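Local coordinates for protein hydrolase (Thermococcus thioreducens, PDB 6IAH) that acts as a magnesium-binding phosphatase of the haloacid dehalogenase superfamily with diverse substrate specificity, and probably hydrolyses phosphoglycolate, at residues R15-E20 with K126-I131; R45-K50 with E77-G82; G151-E156 with T173-L178; Y177-P182 with E204-N209. One frame throughout, in Å; residues are numbered along the deposited sequence. Where two conformers were deposited one is given.

How the interactions relate
Along the chain, interaction 2 falls between the two segments of interaction 1; interactions 3 and 4 come after both, the second segment of 3 running into the first of 4 through Tyr177 and Leu178. Interactions 1 and 2, centres about 22 Å apart, meet where helix 17-32 packs on helix 41-50, through the Asp19–Arg48 salt bridge. Interactions 1 and 3, centres about 18 Å apart, are tied by a salt bridge between Glu128 and Arg152. Interactions 3 and 4 lie closer, about 14 Å between centres. Interaction 2 belongs to the helical region, interactions 3 and 4 to the parallel-sheet core, and interaction 1 joins the two parts. Interactions 1, 3 and 4 each bring a side chain beside a magnesium-binding aspartate; interaction 2 lies away from that site.

Interaction 1 (R15-E20 with K126-I131)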
loop_
_atom_site.group_PDB
_atom_site.type_symbol
_atom_site.label_atom_id
_atom_site.label_comp_id
_atom_site.label_asym_id
_atom_site.label_seq_id
_atom_site.Cartn_x
_atom_site.Cartn_y
_atom_site.Cartn_z
ATOM N N ARG A 15 -5.642 -5.057 6.773
ATOM C CA ARG A 15 -6.262 -6.393 6.979
ATOM C C ARG A 15 -6.458 -7.135 5.637
ATOM O O ARG A 15 -7.530 -7.490 5.162
ATOM C CB ARG A 15 -7.537 -6.257 7.872
ATOM C CG ARG A 15 -7.324 -6.411 9.429
ATOM C CD ARG A 15 -8.625 -6.742 10.197
ATOM N NE ARG A 15 -9.532 -7.614 9.412
ATOM C CZ ARG A 15 -10.738 -7.308 8.878
ATOM N NH1 ARG A 15 -11.371 -6.134 9.067
ATOM N NH2 ARG A 15 -11.358 -8.245 8.156
ATOM N N GLU A 16 -5.326 -7.296 5.019
ATOM C CA GLU A 16 -5.272 -7.886 3.712
ATOM C C GLU A 16 -6.445 -7.486 2.680
ATOM O O GLU A 16 -6.845 -8.352 1.854
ATOM C CB GLU A 16 -4.945 -9.380 3.911
ATOM C CG GLU A 16 -3.592 -9.552 4.638
ATOM C CD GLU A 16 -3.654 -9.074 6.122
ATOM O OE1 GLU A 16 -4.421 -9.701 6.894
ATOM O OE2 GLU A 16 -3.013 -8.049 6.513
ATOM N N SER A 17 -6.945 -6.196 2.764
ATOM C CA SER A 17 -8.062 -5.634 1.965
ATOM C C SER A 17 -7.602 -5.692 0.498
ATOM O O SER A 17 -8.334 -6.132 -0.350
ATOM C CB SER A 17 -8.370 -4.173 2.275
ATOM O OG SER A 17 -7.174 -3.369 2.108
ATOM N N TYR A 18 -6.373 -5.225 0.226
ATOM C CA TYR A 18 -5.828 -5.274 -1.130
ATOM C C TYR A 18 -5.642 -6.697 -1.626
ATOM O O TYR A 18 -5.858 -6.973 -2.806
ATOM C CB TYR A 18 -4.485 -4.594 -1.201
ATOM C CG TYR A 18 -4.417 -3.151 -0.677
ATOM C CD1 TYR A 18 -5.043 -2.108 -1.317
ATOM C CD2 TYR A 18 -3.552 -2.853 0.368
ATOM C CE1 TYR A 18 -4.891 -0.786 -0.861
ATOM C CE2 TYR A 18 -3.395 -1.561 0.828
ATOM C CZ TYR A 18 -4.035 -0.530 0.221
ATOM O OH TYR A 18 -3.754 0.744 0.721
ATOM N N ASP A 19 -5.176 -7.575 -0.751
ATOM C CA ASP A 19 -5.003 -8.960 -1.132
ATOM C C ASP A 19 -6.318 -9.608 -1.539
ATOM O O ASP A 19 -6.344 -10.336 -2.501
ATOM C CB ASP A 19 -4.387 -9.767 0.008
ATOM C CG ASP A 19 -2.906 -9.462 0.256
ATOM O OD1 ASP A 19 -2.284 -8.647 -0.454
ATOM O OD2 ASP A 19 -2.359 -10.104 1.160
ATOM N N GLU A 20 -7.399 -9.367 -0.804
ATOM C CA GLU A 20 -8.704 -9.933 -1.157
ATOM C C GLU A 20 -9.276 -9.241 -2.407
ATOM O O GLU A 20 -9.955 -9.870 -3.189
ATOM C CB GLU A 20 -9.680 -9.855 0.022
ATOM C CG GLU A 20 -11.054 -10.489 -0.202
ATOM C CD GLU A 20 -11.073 -12.000 -0.040
ATOM O OE1 GLU A 20 -10.034 -12.591 0.317
ATOM O OE2 GLU A 20 -12.131 -12.598 -0.293
ATOM N N LYS A 126 -13.379 -0.907 3.513
ATOM C CA LYS A 126 -14.020 -0.744 4.796
ATOM C C LYS A 126 -13.676 -1.888 5.762
ATOM O O LYS A 126 -14.027 -1.796 6.924
ATOM C CB LYS A 126 -15.541 -0.507 4.598
ATOM C CG LYS A 126 -15.799 0.678 3.648
ATOM C CD LYS A 126 -17.263 1.069 3.472
ATOM C CE LYS A 126 -18.238 -0.120 3.529
ATOM N NZ LYS A 126 -18.174 -1.111 2.402
ATOM N N LYS A 127 -12.971 -2.932 5.307
ATOM C CA LYS A 127 -12.426 -3.948 6.226
ATOM C C LYS A 127 -11.093 -3.522 6.865
ATOM O O LYS A 127 -10.610 -4.213 7.732
ATOM C CB LYS A 127 -12.241 -5.265 5.523
ATOM C CG LYS A 127 -13.570 -5.903 5.072
ATOM C CD LYS A 127 -13.290 -7.361 4.749
ATOM C CE LYS A 127 -14.410 -8.040 3.983
ATOM N NZ LYS A 127 -15.680 -7.903 4.727
ATOM N N GLU A 128 -10.498 -2.398 6.404
ATOM C CA GLU A 128 -9.271 -1.837 6.992
ATOM C C GLU A 128 -9.641 -1.236 8.380
ATOM O O GLU A 128 -10.800 -0.740 8.592
ATOM C CB GLU A 128 -8.680 -0.771 6.058
ATOM C CG GLU A 128 -8.253 -1.344 4.708
ATOM C CD GLU A 128 -7.763 -0.332 3.694
ATOM O OE1 GLU A 128 -7.620 0.826 4.106
ATOM O OE2 GLU A 128 -7.506 -0.702 2.491
ATOM N N ARG A 129 -8.684 -1.286 9.313
ATOM C CA ARG A 129 -8.919 -0.913 10.705
ATOM C C ARG A 129 -7.825 0.011 11.168
ATOM O O ARG A 129 -6.647 -0.170 10.796
ATOM C CB ARG A 129 -8.851 -2.174 11.573
ATOM C CG ARG A 129 -10.046 -3.065 11.359
ATOM C CD ARG A 129 -10.223 -4.155 12.407
ATOM N NE ARG A 129 -9.000 -4.649 13.072
ATOM C CZ ARG A 129 -8.898 -5.847 13.687
ATOM N NH1 ARG A 129 -9.928 -6.704 13.722
ATOM N NH2 ARG A 129 -7.753 -6.214 14.271
ATOM N N PRO A 130 -8.175 0.977 12.021
ATOM C CA PRO A 130 -7.137 1.875 12.531
ATOM C C PRO A 130 -6.200 1.126 13.488
ATOM O O PRO A 130 -6.649 0.230 14.235
ATOM C CB PRO A 130 -7.949 2.966 13.235
ATOM C CG PRO A 130 -9.202 2.299 13.637
ATOM C CD PRO A 130 -9.508 1.356 12.530
ATOM N N ILE A 131 -4.900 1.347 13.343
ATOM C CA ILE A 131 -3.947 0.977 14.414
ATOM C C ILE A 131 -3.774 2.178 15.342
ATOM O O ILE A 131 -3.895 2.072 16.530
ATOM C CB ILE A 131 -2.579 0.502 13.866
ATOM C CG1 ILE A 131 -2.766 -0.677 12.902
ATOM C CG2 ILE A 131 -1.642 0.170 15.018
ATOM C CD1 ILE A 131 -1.566 -0.955 12.000
#
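Glu128 OE2 is gripped by two hydroxyls: Ser17 OG donates to it at 2.7 Å, meeting it on the anti side of the carboxylate, and Tyr109 OH bonds to it as well. The other oxygen, OE1, forms a salt bridge with Arg152. With chi1 at 56°, Ser17 OG is tucked between the N and C of its own backbone, which puts it on Glu128 OE2 from the first turn of helix 17-32. OE2 also lies over one face of the Tyr18 ring, offset toward the rim and 4.2 Å from Tyr18 CZ, while the Tyr18 hydroxyl bonds Asp8. Nearer the surface, Arg15 CD rests over one face of the Arg129 guanidinium, 3.6 Å from Arg129 NE. The contact joins the start of the helical region to strand 129-130, which pairs antiparallel with strand 12-13. An alanine at Glu128 would probably leave Ser17 and Tyr109 without their shared acceptor and Arg152 without this counter-charge. With two hydroxyls and an arginine around it, the carboxylate is likely to stay ionised.

Interaction 2 (R45-K50 with E77-G82)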
loop_
_atom_site.group_PDB
_atom_site.type_symbol
_atom_site.label_atom_id
_atom_site.label_comp_id
_atom_site.label_asym_id
_atom_site.label_seq_id
_atom_site.Cartn_x
_atom_site.Cartn_y
_atom_site.Cartn_z
ATOM N N ARG A 45 0.539 -12.677 -2.409
ATOM C CA ARG A 45 1.639 -12.165 -1.593
ATOM C C ARG A 45 2.977 -12.346 -2.236
ATOM O O ARG A 45 3.766 -11.412 -2.317
ATOM C CB ARG A 45 1.621 -12.861 -0.199
ATOM C CG ARG A 45 0.441 -12.425 0.629
ATOM C CD ARG A 45 0.534 -12.915 2.057
ATOM N NE ARG A 45 0.761 -14.371 2.148
ATOM C CZ ARG A 45 -0.138 -15.298 2.516
ATOM N NH1 ARG A 45 -1.388 -15.008 2.867
ATOM N NH2 ARG A 45 0.230 -16.559 2.554
ATOM N N GLU A 46 3.264 -13.566 -2.649
ATOM C CA GLU A 46 4.576 -13.892 -3.195
ATOM C C GLU A 46 4.857 -13.201 -4.514
ATOM O O GLU A 46 5.964 -12.774 -4.750
ATOM C CB GLU A 46 4.681 -15.406 -3.368
ATOM C CG GLU A 46 5.983 -15.949 -3.916
ATOM C CD GLU A 46 7.205 -15.560 -3.093
ATOM O OE1 GLU A 46 7.097 -15.151 -1.909
ATOM O OE2 GLU A 46 8.287 -15.636 -3.681
ATOM N N LEU A 47 3.839 -13.092 -5.361
ATOM C CA LEU A 47 4.007 -12.521 -6.679
ATOM C C LEU A 47 4.264 -11.027 -6.539
ATOM O O LEU A 47 5.141 -10.487 -7.202
ATOM C CB LEU A 47 2.775 -12.839 -7.540
ATOM C CG LEU A 47 2.812 -12.377 -8.995
ATOM C CD1 LEU A 47 4.038 -12.961 -9.661
ATOM C CD2 LEU A 47 1.567 -12.783 -9.777
ATOM N N ARG A 48 3.542 -10.369 -5.635
ATOM C CA ARG A 48 3.746 -8.961 -5.375
ATOM C C ARG A 48 5.123 -8.717 -4.732
ATOM O O ARG A 48 5.819 -7.795 -5.112
ATOM C CB ARG A 48 2.633 -8.393 -4.475
ATOM C CG ARG A 48 2.587 -6.884 -4.499
ATOM C CD ARG A 48 1.784 -6.289 -3.350
ATOM N NE ARG A 48 0.356 -6.444 -3.526
ATOM C CZ ARG A 48 -0.441 -7.233 -2.785
ATOM N NH1 ARG A 48 0.050 -7.980 -1.853
ATOM N NH2 ARG A 48 -1.761 -7.264 -2.979
ATOM N N ARG A 49 5.505 -9.576 -3.805
ATOM C CA ARG A 49 6.771 -9.440 -3.101
ATOM C C ARG A 49 7.969 -9.569 -4.028
ATOM O O ARG A 49 8.830 -8.703 -4.044
ATOM C CB ARG A 49 6.883 -10.507 -1.996
ATOM C CG ARG A 49 8.136 -10.396 -1.101
ATOM C CD ARG A 49 8.444 -11.719 -0.407
ATOM N NE ARG A 49 8.836 -12.804 -1.327
ATOM C CZ ARG A 49 9.987 -12.880 -1.995
ATOM N NH1 ARG A 49 10.911 -11.937 -1.865
ATOM N NH2 ARG A 49 10.230 -13.903 -2.820
ATOM N N LYS A 50 8.037 -10.640 -4.786
ATOM C CA LYS A 50 9.184 -10.867 -5.652
ATOM C C LYS A 50 9.155 -9.982 -6.898
ATOM O O LYS A 50 10.219 -9.662 -7.404
ATOM C CB LYS A 50 9.315 -12.340 -6.055
ATOM C CG LYS A 50 8.372 -12.765 -7.190
ATOM C CD LYS A 50 8.251 -14.280 -7.413
ATOM C CE LYS A 50 9.575 -14.952 -7.579
ATOM N NZ LYS A 50 9.462 -16.333 -8.112
ATOM N N GLU A 77 6.575 -19.543 -8.906
ATOM C CA GLU A 77 7.951 -19.920 -8.567
ATOM C C GLU A 77 8.887 -19.555 -9.698
ATOM O O GLU A 77 10.034 -19.131 -9.463
ATOM C CB GLU A 77 8.003 -21.430 -8.216
ATOM C CG GLU A 77 9.342 -22.078 -7.874
ATOM C CD GLU A 77 10.232 -21.328 -6.858
ATOM O OE1 GLU A 77 9.747 -20.835 -5.783
ATOM O OE2 GLU A 77 11.459 -21.238 -7.183
ATOM N N GLU A 78 8.433 -19.715 -10.930
ATOM C CA GLU A 78 9.291 -19.478 -12.078
ATOM C C GLU A 78 9.463 -17.958 -12.261
ATOM O O GLU A 78 10.468 -17.522 -12.774
ATOM C CB GLU A 78 8.675 -20.081 -13.352
ATOM C CG GLU A 78 9.349 -19.621 -14.646
ATOM C CD GLU A 78 8.869 -20.311 -15.930
ATOM O OE1 GLU A 78 7.819 -20.984 -15.877
ATOM O OE2 GLU A 78 9.561 -20.165 -16.991
ATOM N N PHE A 79 8.465 -17.157 -11.878
ATOM C CA PHE A 79 8.446 -15.710 -12.250
ATOM C C PHE A 79 9.700 -15.003 -11.684
ATOM O O PHE A 79 10.018 -15.196 -10.552
ATOM C CB PHE A 79 7.138 -15.061 -11.740
ATOM C CG PHE A 79 6.987 -13.603 -12.080
ATOM C CD1 PHE A 79 6.397 -13.217 -13.267
ATOM C CD2 PHE A 79 7.413 -12.617 -11.193
ATOM C CE1 PHE A 79 6.276 -11.880 -13.584
ATOM C CE2 PHE A 79 7.264 -11.286 -11.511
ATOM C CZ PHE A 79 6.695 -10.932 -12.707
ATOM N N PRO A 80 10.410 -14.209 -12.495
ATOM C CA PRO A 80 11.688 -13.638 -12.025
ATOM C C PRO A 80 11.504 -12.538 -11.009
ATOM O O PRO A 80 10.607 -11.696 -11.136
ATOM C CB PRO A 80 12.335 -13.065 -13.318
ATOM C CG PRO A 80 11.203 -12.858 -14.245
ATOM C CD PRO A 80 10.220 -13.980 -13.927
ATOM N N GLU A 81 12.376 -12.540 -10.011
ATOM C CA GLU A 81 12.500 -11.459 -9.105
ATOM C C GLU A 81 12.640 -10.178 -9.897
ATOM O O GLU A 81 13.393 -10.154 -10.836
ATOM C CB GLU A 81 13.782 -11.655 -8.281
ATOM C CG GLU A 81 14.008 -10.634 -7.198
ATOM C CD GLU A 81 15.415 -10.729 -6.623
ATOM O OE1 GLU A 81 16.071 -11.802 -6.759
ATOM O OE2 GLU A 81 15.860 -9.705 -6.067
ATOM N N GLY A 82 11.910 -9.149 -9.542
ATOM C CA GLY A 82 11.970 -7.885 -10.301
ATOM C C GLY A 82 11.216 -7.885 -11.650
ATOM O O GLY A 82 11.236 -6.881 -12.355
HETATM O O HOH W 1 8.894 -17.644 -5.530
#
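Lys50 CG lies between its own backbone N and carbonyl carbon (chi1 80°), and a bend at chi3 (-53°) sets Lys50 CE 3.0 Å from Phe79 O; NZ beyond it bonds the same oxygen. This is a helix-end contact in the helical region that follows the first core strand, probably the cap domain of the haloacid dehalogenase fold. Lys50 NZ donates to Phe79 O at 2.7 Å, in the plane of that carbonyl, and bonds Val76 O too, so its positive charge would probably suit the carbonyl end of helix 72-78. At the other end of the residue, Lys50 O closes helix 41-50 by accepting from Gly82 N at 2.8 Å, nearly straight at 170°. The Phe79 ring packs beside Lys50 and Leu47. Lys50 CG comes to its edge, 4.1 Å from Phe79 CD2. Leu47 CD1 lies over one face and Pro80 CD over the opposite one, although Leu47 has two conformers and its contact is less certain. Phe53 and Trp87 add further rings around Phe79. A water accepts from Lys50 NZ at 3.0 Å and donates to Glu46 OE2, whose carboxylate Arg49 grips side-on with NE and NH2.

Interaction 3 (G151-E156 with T173-L178)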
loop_
_atom_site.group_PDB
_atom_site.type_symbol
_atom_site.label_atom_id
_atom_site.label_comp_id
_atom_site.label_asym_id
_atom_site.label_seq_id
_atom_site.Cartn_x
_atom_site.Cartn_y
_atom_site.Cartn_z
ATOM N N GLY A 151 2.195 5.718 -0.325
ATOM C CA GLY A 151 1.907 5.281 -1.689
ATOM C C GLY A 151 0.438 5.439 -2.077
ATOM O O GLY A 151 0.101 5.292 -3.259
ATOM N N ARG A 152 -0.416 5.765 -1.104
ATOM C CA ARG A 152 -1.823 6.038 -1.379
ATOM C C ARG A 152 -1.959 7.275 -2.297
ATOM O O ARG A 152 -1.171 8.186 -2.215
ATOM C CB ARG A 152 -2.607 6.241 -0.062
ATOM C CG ARG A 152 -3.012 4.949 0.676
ATOM C CD ARG A 152 -3.660 5.256 2.056
ATOM N NE ARG A 152 -4.002 3.992 2.744
ATOM C CZ ARG A 152 -5.208 3.505 2.884
ATOM N NH1 ARG A 152 -6.296 4.188 2.449
ATOM N NH2 ARG A 152 -5.320 2.287 3.483
ATOM N N SER A 153 -3.006 7.269 -3.143
ATOM C CA SER A 153 -3.453 8.454 -3.875
ATOM C C SER A 153 -4.153 9.370 -2.916
ATOM O O SER A 153 -4.522 8.930 -1.841
ATOM C CB SER A 153 -4.465 8.050 -4.975
ATOM O OG SER A 153 -5.618 7.481 -4.400
ATOM N N ALA A 154 -4.331 10.639 -3.312
ATOM C CA ALA A 154 -5.165 11.583 -2.605
ATOM C C ALA A 154 -6.548 11.022 -2.198
ATOM O O ALA A 154 -6.971 11.194 -1.065
ATOM C CB ALA A 154 -5.321 12.849 -3.412
ATOM N N LEU A 155 -7.232 10.347 -3.101
ATOM C CA LEU A 155 -8.529 9.782 -2.781
ATOM C C LEU A 155 -8.377 8.735 -1.706
ATOM O O LEU A 155 -9.165 8.679 -0.773
ATOM C CB LEU A 155 -9.126 9.113 -4.026
ATOM C CG LEU A 155 -10.540 8.546 -3.924
ATOM C CD1 LEU A 155 -11.273 8.750 -5.255
ATOM C CD2 LEU A 155 -10.576 7.077 -3.551
ATOM N N GLU A 156 -7.384 7.868 -1.861
ATOM C CA GLU A 156 -7.141 6.795 -0.877
ATOM C C GLU A 156 -6.689 7.359 0.482
ATOM O O GLU A 156 -6.892 6.724 1.531
ATOM C CB GLU A 156 -6.091 5.830 -1.409
ATOM C CG GLU A 156 -6.647 4.892 -2.462
ATOM C CD GLU A 156 -5.546 4.146 -3.155
ATOM O OE1 GLU A 156 -4.346 4.563 -3.111
ATOM O OE2 GLU A 156 -5.893 3.078 -3.656
ATOM N N THR A 173 1.588 12.061 -1.343
ATOM C CA THR A 173 0.881 10.886 -1.892
ATOM C C THR A 173 1.524 10.592 -3.233
ATOM O O THR A 173 2.405 11.337 -3.710
ATOM C CB THR A 173 -0.642 11.127 -2.093
ATOM O OG1 THR A 173 -0.825 12.352 -2.815
ATOM C CG2 THR A 173 -1.312 11.271 -0.775
ATOM N N ARG A 174 1.107 9.501 -3.826
ATOM C CA ARG A 174 1.770 9.005 -5.034
ATOM C C ARG A 174 1.678 9.895 -6.279
ATOM O O ARG A 174 2.427 9.692 -7.195
ATOM C CB ARG A 174 1.327 7.592 -5.326
ATOM C CG ARG A 174 -0.088 7.480 -5.858
ATOM C CD ARG A 174 -0.276 6.175 -6.602
ATOM N NE ARG A 174 -1.688 5.913 -6.895
ATOM C CZ ARG A 174 -2.502 5.131 -6.171
ATOM N NH1 ARG A 174 -2.119 4.529 -5.013
ATOM N NH2 ARG A 174 -3.759 4.983 -6.583
ATOM N N GLU A 175 0.782 10.877 -6.290
ATOM C CA GLU A 175 0.710 11.911 -7.344
ATOM C C GLU A 175 1.992 12.725 -7.427
ATOM O O GLU A 175 2.230 13.379 -8.437
ATOM C CB GLU A 175 -0.412 12.949 -7.073
ATOM C CG GLU A 175 -1.852 12.442 -7.223
ATOM C CD GLU A 175 -2.315 11.615 -6.040
ATOM O OE1 GLU A 175 -1.587 11.625 -5.023
ATOM O OE2 GLU A 175 -3.355 10.920 -6.143
ATOM N N ALA A 176 2.749 12.788 -6.343
ATOM C CA ALA A 176 3.848 13.714 -6.238
ATOM C C ALA A 176 5.217 12.976 -6.305
ATOM O O ALA A 176 6.050 13.276 -7.219
ATOM C CB ALA A 176 3.675 14.519 -4.973
ATOM N N TYR A 177 5.398 11.973 -5.411
ATOM C CA TYR A 177 6.667 11.254 -5.180
ATOM C C TYR A 177 6.359 9.852 -4.702
ATOM O O TYR A 177 5.247 9.579 -4.286
ATOM C CB TYR A 177 7.535 11.934 -4.129
ATOM C CG TYR A 177 7.915 13.351 -4.513
ATOM C CD1 TYR A 177 8.975 13.587 -5.376
ATOM C CD2 TYR A 177 7.182 14.427 -4.076
ATOM C CE1 TYR A 177 9.314 14.863 -5.751
ATOM C CE2 TYR A 177 7.502 15.722 -4.499
ATOM C CZ TYR A 177 8.593 15.913 -5.312
ATOM O OH TYR A 177 8.965 17.184 -5.739
ATOM N N LEU A 178 7.313 8.953 -4.844
ATOM C CA LEU A 178 7.133 7.585 -4.377
ATOM C C LEU A 178 8.364 7.151 -3.588
ATOM O O LEU A 178 9.511 7.250 -4.061
ATOM C CB LEU A 178 6.858 6.600 -5.531
ATOM C CG LEU A 178 6.046 5.334 -5.153
ATOM C CD1 LEU A 178 4.569 5.682 -4.871
ATOM C CD2 LEU A 178 6.116 4.227 -6.218
HETATM O O HOH W 2 -6.719 10.309 -6.112
#
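Arg174 runs alongside the carbonyl of Gly151 and then turns its tip to Glu156. Its CB lies 3.3 Å from Gly151 O, and CG and CD stay nearly as close to that same oxygen. A chi1 of 73° lays CG against Gly151 O, after which the chain is extended as far as NE. Ser153 CB sits over one face of the guanidinium, 3.5 Å from Arg174 NH2. At the tip, NH1 donates to Gly151 O at 2.9 Å and, through a weak bond within a salt bridge, to Glu156 OE1, also at 2.9 Å; the carboxylate stands perpendicular to the guanidinium. Ser153 and Glu156 form a capping box at the start of helix 154-164, just after Thr150, whose place at the end of strand 145-149 fits the second haloacid dehalogenase motif. Glu156 OE1 therefore serves Ser153 N as well as the arginine. Glu175 OE2 takes the next backbone donor, Ala154 N, at 3.0 Å on its syn side, and Arg174 N donates to Arg152 O at 3.1 Å.

Interaction 4 (Y177-P182 with E204-N209); sequences YLKPDP and ELFVEN
A cis peptide between Lys179 and Pro180 brings the loop down onto helix 201-213, with the CA atoms of Pro180 and Phe206 only 3.9 Å apart. Beside this turn, Lys179 lies over one face of the Phe206 ring. Its CG sits above the ring centre, 3.7 Å from the centroid and 8° off the normal, a CH-pi contact, and CD follows toward the CD2–CE2 side. Lys179 CG points anti to its carbonyl carbon (chi1 -68°), and beyond CD the chain leads away from the ring until NZ forms salt bridges with Asp6 and Asp203 and bonds Tyr196 OH. This is probably the lysine of the third haloacid dehalogenase motif, held next to a magnesium-binding aspartate. A leucine in place of Phe206 would probably deprive the Lys179 methylenes of their flat support and let that chain turn more freely beside the metal site. The backbone that follows meets the ring edge: Pro180 O and Asp181 O lie near its plane, the latter 3.2 Å from Phe206 CE1. Tyr196 also meets Phe206 edge-to-face. Pro180 CB packs against Phe206 CA at 3.7 Å and Leu205 CG at 4.0 Å. One turn along, Asn209 ND2 donates to Pro180 O at 2.9 Å, nearly straight (169°) and from above the carbonyl plane, while Pro182 CB rests 3.7 Å from Asn209 O.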
loop_
_atom_site.group_PDB
_atom_site.type_symbol
_atom_site.label_atom_id
_atom_site.label_comp_id
_atom_site.label_asym_id
_atom_site.label_seq_id
_atom_site.Cartn_x
_atom_site.Cartn_y
_atom_site.Cartn_z
ATOM N N TYR A 177 5.398 11.973 -5.411
ATOM C CA TYR A 177 6.667 11.254 -5.180
ATOM C C TYR A 177 6.359 9.852 -4.702
ATOM O O TYR A 177 5.247 9.579 -4.286
ATOM C CB TYR A 177 7.535 11.934 -4.129
ATOM C CG TYR A 177 7.915 13.351 -4.513
ATOM C CD1 TYR A 177 8.975 13.587 -5.376
ATOM C CD2 TYR A 177 7.182 14.427 -4.076
ATOM C CE1 TYR A 177 9.314 14.863 -5.751
ATOM C CE2 TYR A 177 7.502 15.722 -4.499
ATOM C CZ TYR A 177 8.593 15.913 -5.312
ATOM O OH TYR A 177 8.965 17.184 -5.739
ATOM N N LEU A 178 7.313 8.953 -4.844
ATOM C CA LEU A 178 7.133 7.585 -4.377
ATOM C C LEU A 178 8.364 7.151 -3.588
ATOM O O LEU A 178 9.511 7.250 -4.061
ATOM C CB LEU A 178 6.858 6.600 -5.531
ATOM C CG LEU A 178 6.046 5.334 -5.153
ATOM C CD1 LEU A 178 4.569 5.682 -4.871
ATOM C CD2 LEU A 178 6.116 4.227 -6.218
ATOM N N LYS A 179 8.136 6.627 -2.391
ATOM C CA LYS A 179 9.235 6.023 -1.648
ATOM C C LYS A 179 9.868 4.963 -2.578
ATOM O O LYS A 179 9.132 4.316 -3.305
ATOM C CB LYS A 179 8.727 5.315 -0.369
ATOM C CG LYS A 179 8.200 6.336 0.640
ATOM C CD LYS A 179 7.752 5.704 1.918
ATOM C CE LYS A 179 6.412 5.037 1.735
ATOM N NZ LYS A 179 5.867 4.398 2.952
ATOM N N PRO A 180 11.198 4.740 -2.525
ATOM C CA PRO A 180 12.058 5.292 -1.502
ATOM C C PRO A 180 12.813 6.515 -1.960
ATOM O O PRO A 180 13.908 6.759 -1.477
ATOM C CB PRO A 180 12.985 4.139 -1.196
ATOM C CG PRO A 180 13.152 3.409 -2.502
ATOM C CD PRO A 180 11.815 3.535 -3.168
ATOM N N ASP A 181 12.211 7.264 -2.858
ATOM C CA ASP A 181 12.782 8.541 -3.325
ATOM C C ASP A 181 12.823 9.547 -2.167
ATOM O O ASP A 181 11.795 9.985 -1.684
ATOM C CB ASP A 181 11.954 9.072 -4.497
ATOM C CG ASP A 181 12.439 10.415 -5.050
ATOM O OD1 ASP A 181 13.397 10.959 -4.496
ATOM O OD2 ASP A 181 11.829 10.944 -6.029
ATOM N N PRO A 182 14.029 9.988 -1.775
ATOM C CA PRO A 182 14.132 10.847 -0.637
ATOM C C PRO A 182 13.527 12.241 -0.832
ATOM O O PRO A 182 13.288 12.925 0.153
ATOM C CB PRO A 182 15.648 10.932 -0.399
ATOM C CG PRO A 182 16.250 10.739 -1.746
ATOM C CD PRO A 182 15.353 9.736 -2.388
ATOM N N GLU A 204 12.765 1.907 5.491
ATOM C CA GLU A 204 14.117 2.074 6.032
ATOM C C GLU A 204 15.076 2.622 4.999
ATOM O O GLU A 204 15.797 3.616 5.241
ATOM C CB GLU A 204 14.641 0.750 6.585
ATOM C CG GLU A 204 15.895 0.938 7.412
ATOM C CD GLU A 204 16.062 -0.129 8.475
ATOM O OE1 GLU A 204 15.787 -1.260 8.107
ATOM O OE2 GLU A 204 16.430 0.173 9.660
ATOM N N LEU A 205 14.980 2.061 3.791
ATOM C CA LEU A 205 15.767 2.518 2.651
ATOM C C LEU A 205 15.480 3.947 2.274
ATOM O O LEU A 205 16.422 4.768 1.952
ATOM C CB LEU A 205 15.498 1.582 1.461
ATOM C CG LEU A 205 16.071 1.920 0.104
ATOM C CD1 LEU A 205 17.586 2.229 0.071
ATOM C CD2 LEU A 205 15.740 0.784 -0.852
ATOM N N PHE A 206 14.175 4.281 2.266
ATOM C CA PHE A 206 13.735 5.658 2.052
ATOM C C PHE A 206 14.556 6.653 2.898
ATOM O O PHE A 206 15.048 7.737 2.424
ATOM C CB PHE A 206 12.211 5.695 2.371
ATOM C CG PHE A 206 11.557 7.044 2.397
ATOM C CD1 PHE A 206 11.774 7.989 1.388
ATOM C CD2 PHE A 206 10.598 7.325 3.383
ATOM C CE1 PHE A 206 11.082 9.183 1.374
ATOM C CE2 PHE A 206 9.896 8.533 3.351
ATOM C CZ PHE A 206 10.175 9.467 2.370
ATOM N N VAL A 207 14.582 6.375 4.188
ATOM C CA VAL A 207 15.269 7.266 5.145
ATOM C C VAL A 207 16.819 7.153 4.987
ATOM O O VAL A 207 17.507 8.185 4.965
ATOM C CB VAL A 207 14.829 7.012 6.602
ATOM C CG1 VAL A 207 15.582 7.882 7.556
ATOM C CG2 VAL A 207 13.330 7.260 6.762
ATOM N N GLU A 208 17.345 5.942 4.797
ATOM C CA GLU A 208 18.791 5.815 4.364
ATOM C C GLU A 208 19.094 6.727 3.168
ATOM O O GLU A 208 20.103 7.453 3.170
ATOM C CB GLU A 208 19.129 4.379 4.036
ATOM C CG GLU A 208 19.269 3.493 5.258
ATOM C CD GLU A 208 19.108 1.974 5.002
ATOM O OE1 GLU A 208 19.032 1.493 3.867
ATOM O OE2 GLU A 208 19.053 1.227 5.974
ATOM N N ASN A 209 18.201 6.743 2.166
ATOM C CA ASN A 209 18.411 7.647 1.021
ATOM C C ASN A 209 18.376 9.110 1.385
ATOM O O ASN A 209 19.057 9.962 0.770
ATOM C CB ASN A 209 17.374 7.401 -0.095
ATOM C CG ASN A 209 17.573 6.068 -0.804
ATOM O OD1 ASN A 209 18.681 5.515 -0.854
ATOM N ND2 ASN A 209 16.485 5.526 -1.327
#